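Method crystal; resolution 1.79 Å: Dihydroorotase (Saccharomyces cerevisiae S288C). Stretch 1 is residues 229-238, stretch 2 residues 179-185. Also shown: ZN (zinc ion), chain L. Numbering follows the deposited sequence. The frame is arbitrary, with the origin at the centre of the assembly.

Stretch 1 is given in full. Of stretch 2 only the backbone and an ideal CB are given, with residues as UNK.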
# COMPACT_ATOMS: atom_id res chain seq x y z
N CYS C 229 -1.81 8.25 -1.61
CA CYS C 229 -1.94 9.23 -2.67
C CYS C 229 -1.15 8.72 -3.87
O CYS C 229 -0.50 7.69 -3.80
CB CYS C 229 -1.39 10.58 -2.21
SG CYS C 229 0.40 10.35 -1.81
N LYS C 230 -1.21 9.46 -4.98
CA LYS C 230 -0.38 9.14 -6.12
C LYS C 230 0.56 10.31 -6.41
O LYS C 230 0.17 11.46 -6.23
CB LYS C 230 -1.24 8.83 -7.38
CG LYS C 230 -2.23 7.65 -7.22
CD LYS C 230 -1.53 6.34 -6.89
CE LYS C 230 -0.75 5.81 -8.07
NZ LYS C 230 -1.64 5.12 -9.10
N PRO C 231 1.85 10.05 -6.74
CA PRO C 231 2.49 8.73 -6.68
C PRO C 231 2.57 8.29 -5.23
O PRO C 231 2.58 9.15 -4.32
CB PRO C 231 3.88 8.96 -7.28
CG PRO C 231 3.88 10.40 -7.81
CD PRO C 231 2.81 11.12 -7.05
N VAL C 232 2.55 6.98 -5.00
CA VAL C 232 2.55 6.48 -3.63
C VAL C 232 3.89 6.81 -2.98
O VAL C 232 4.92 6.92 -3.65
CB VAL C 232 2.28 4.96 -3.59
CG1 VAL C 232 0.95 4.62 -4.29
CG2 VAL C 232 3.45 4.18 -4.21
N ALA C 233 3.87 6.98 -1.66
CA ALA C 233 5.11 7.08 -0.90
C ALA C 233 5.84 5.75 -0.95
O ALA C 233 5.23 4.68 -0.86
CB ALA C 233 4.82 7.48 0.55
N LYS C 234 7.16 5.80 -1.13
CA LYS C 234 7.93 4.62 -1.51
C LYS C 234 8.85 4.22 -0.35
O LYS C 234 8.36 4.15 0.79
CB LYS C 234 8.65 4.89 -2.82
CG LYS C 234 7.63 5.06 -3.96
CD LYS C 234 8.26 5.51 -5.25
CE LYS C 234 7.23 5.49 -6.39
NZ LYS C 234 6.11 6.50 -6.29
N LEU C 235 10.11 3.93 -0.58
CA LEU C 235 10.92 3.28 0.44
C LEU C 235 11.69 4.30 1.27
O LEU C 235 11.80 5.47 0.89
CB LEU C 235 11.87 2.30 -0.22
CG LEU C 235 11.18 1.29 -1.14
CD1 LEU C 235 12.19 0.30 -1.70
CD2 LEU C 235 10.07 0.58 -0.39
N PRO C 236 12.22 3.90 2.43
CA PRO C 236 13.04 4.85 3.20
C PRO C 236 14.18 5.48 2.40
O PRO C 236 14.49 6.66 2.63
CB PRO C 236 13.56 3.98 4.35
CG PRO C 236 12.49 2.96 4.55
CD PRO C 236 12.01 2.63 3.16
N ASN C 237 14.81 4.74 1.49
CA ASN C 237 15.88 5.33 0.67
C ASN C 237 15.35 6.43 -0.23
O ASN C 237 16.06 7.42 -0.51
CB ASN C 237 16.56 4.24 -0.16
CG ASN C 237 17.59 4.79 -1.15
OD1 ASN C 237 18.69 5.20 -0.76
ND2 ASN C 237 17.25 4.79 -2.44
N ASP C 238 14.13 6.29 -0.72
CA ASP C 238 13.51 7.35 -1.51
C ASP C 238 13.21 8.56 -0.64
O ASP C 238 13.56 9.69 -0.99
CB ASP C 238 12.24 6.83 -2.17
CG ASP C 238 12.51 5.66 -3.07
OD1 ASP C 238 13.32 5.84 -4.00
OD2 ASP C 238 11.93 4.57 -2.85
N UNK C 179 6.16 17.05 -11.33
CA UNK C 179 5.43 17.34 -10.12
C UNK C 179 5.61 16.23 -9.09
O UNK C 179 5.84 15.07 -9.43
CB UNK C 179 3.95 17.54 -10.43
N UNK C 180 5.48 16.60 -7.81
CA UNK C 180 5.54 15.70 -6.66
C UNK C 180 6.42 14.47 -6.86
O UNK C 180 5.92 13.34 -6.91
CB UNK C 180 4.12 15.24 -6.31
N UNK C 181 7.74 14.68 -6.96
CA UNK C 181 8.67 13.56 -7.08
C UNK C 181 8.62 12.69 -5.85
O UNK C 181 8.51 13.18 -4.72
CB UNK C 181 10.10 14.06 -7.31
N UNK C 182 8.75 11.38 -6.06
CA UNK C 182 8.69 10.45 -4.94
C UNK C 182 9.84 9.47 -4.87
O UNK C 182 9.90 8.71 -3.91
CB UNK C 182 7.38 9.67 -5.00
N UNK C 183 10.74 9.44 -5.86
CA UNK C 183 11.76 8.40 -5.92
C UNK C 183 13.16 9.00 -6.01
O UNK C 183 13.36 10.09 -6.56
CB UNK C 183 11.51 7.48 -7.11
N UNK C 184 14.13 8.28 -5.44
CA UNK C 184 15.52 8.67 -5.60
C UNK C 184 15.89 8.74 -7.07
O UNK C 184 16.66 9.63 -7.48
CB UNK C 184 16.44 7.69 -4.87
N UNK C 185 15.36 7.82 -7.88
CA UNK C 185 15.66 7.84 -9.31
C UNK C 185 15.27 9.16 -9.93
O UNK C 185 16.02 9.72 -10.74
CB UNK C 185 14.94 6.70 -10.03
ZN ZN L . -0.51 14.09 -9.03

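Position 179 gives little to reason from. Its CA-to-CB bond points sideways, and the ideal CB has no atom of stretch 1 within 5.5 Å, so this neighbour sets no rule and many side chains would suit. The deposited residue is Glu-179, whose end leads away from stretch 1 to hydrogen-bonding partners elsewhere in the structure.

Position 180 is far more telling. Its backbone sits at phi 30° and psi 68°, in the left-handed half of the map, where glycine, asparagine and aspartate are the easy choices. Yet the CB points toward stretch 1, 4.4 Å from Pro-231 CD, and the zinc ion lies on the same side, within reach of a longer side chain. Histidine would reach the metal well; glutamate might only just do so, while the CD methylene of Pro-231 can lie against the face of an aromatic ring. The residue is His-180. Its NE2 binds the zinc ion at 2.1 Å, and Pro-231 CD lies over one ring face, 3.7 Å from the centroid of the His-180 ring, in a CH-pi contact. The peptide bond before Pro-231 is cis.

At 181 the CB points away and meets nothing of stretch 1, so the choice is left to other surroundings; it is Cys-181.

Position 182 faces stretch 1 squarely. The ideal CB lies 3.6 Å from Lys-234 NZ, 3.9 Å from Val-232 O and 4.2 Å from Pro-231 CB. An ammonium this near asks for a short acceptor, and the adjacent proline carbon tolerates some apolar surface: serine, threonine or perhaps aspartate would fit. Thr-182 takes the p rotamer, and its OG1 accepts a hydrogen bond from Lys-234 NZ at 2.7 Å. The same NZ also donates to Val-232 O at 2.9 Å, which helps hold the lysine end in place. A water also joins the backbones, donating to Thr-182 O and accepting from Lys-234 N.

Position 183 has a sideways CB, 4.0 Å from Asp-238 OD1 and 4.2 Å from Lys-234 CD, and the residues after it turn helical. Serine, threonine, aspartate or asparagine are the usual N-caps. Ser-183 fills the role, its side chain capping a backbone N just past the stretch.

At 184, the helix begins with CB toward stretch 1, 3.7 Å from Asp-238 OD1 and 3.9 Å from Asn-237 ND2. The backbone N already has its acceptor, donating to Asp-238 OD1 at 2.9 Å and nearly straight, with any residue but proline. An amide donor nearby invites glutamate, glutamine or another side chain carrying an acceptor. Glu-184 extends with chi1 and chi2 both t, and its OE1 accepts from Asn-237 ND2 at 2.7 Å.

Position 185 has its CB sideways and clear of stretch 1, so stretch 1 sets no rule for the side chain and many would suit. Ser-185 is linked through its backbone: a water accepts from its N and donates to Asp-238 OD1.

Stretch 2, residues 179-185: EHCTSES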
# COMPACT_ATOMS: atom_id res chain seq x y z
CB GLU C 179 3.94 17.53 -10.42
CG GLU C 179 3.63 18.71 -11.35
CD GLU C 179 3.86 20.06 -10.68
OE1 GLU C 179 3.87 20.09 -9.44
OE2 GLU C 179 4.03 21.08 -11.39
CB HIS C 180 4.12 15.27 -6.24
CG HIS C 180 3.20 14.92 -7.38
ND1 HIS C 180 3.53 14.03 -8.38
CD2 HIS C 180 1.93 15.31 -7.64
CE1 HIS C 180 2.52 13.91 -9.22
NE2 HIS C 180 1.53 14.68 -8.79
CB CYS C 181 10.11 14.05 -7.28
SG CYS C 181 10.44 14.70 -8.91
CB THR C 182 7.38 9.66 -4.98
OG1 THR C 182 7.30 8.96 -6.23
CG2 THR C 182 6.21 10.59 -4.82
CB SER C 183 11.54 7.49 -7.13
OG SER C 183 11.77 8.18 -8.34
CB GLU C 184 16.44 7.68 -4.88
CG GLU C 184 17.91 8.02 -5.08
CD GLU C 184 18.85 7.05 -4.40
OE1 GLU C 184 18.66 5.83 -4.55
OE2 GLU C 184 19.78 7.53 -3.72
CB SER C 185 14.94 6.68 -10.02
OG SER C 185 15.54 5.45 -9.68
O HOH W 1 8.31 8.38 -1.67
O HOH W 2 14.38 5.20 -6.67
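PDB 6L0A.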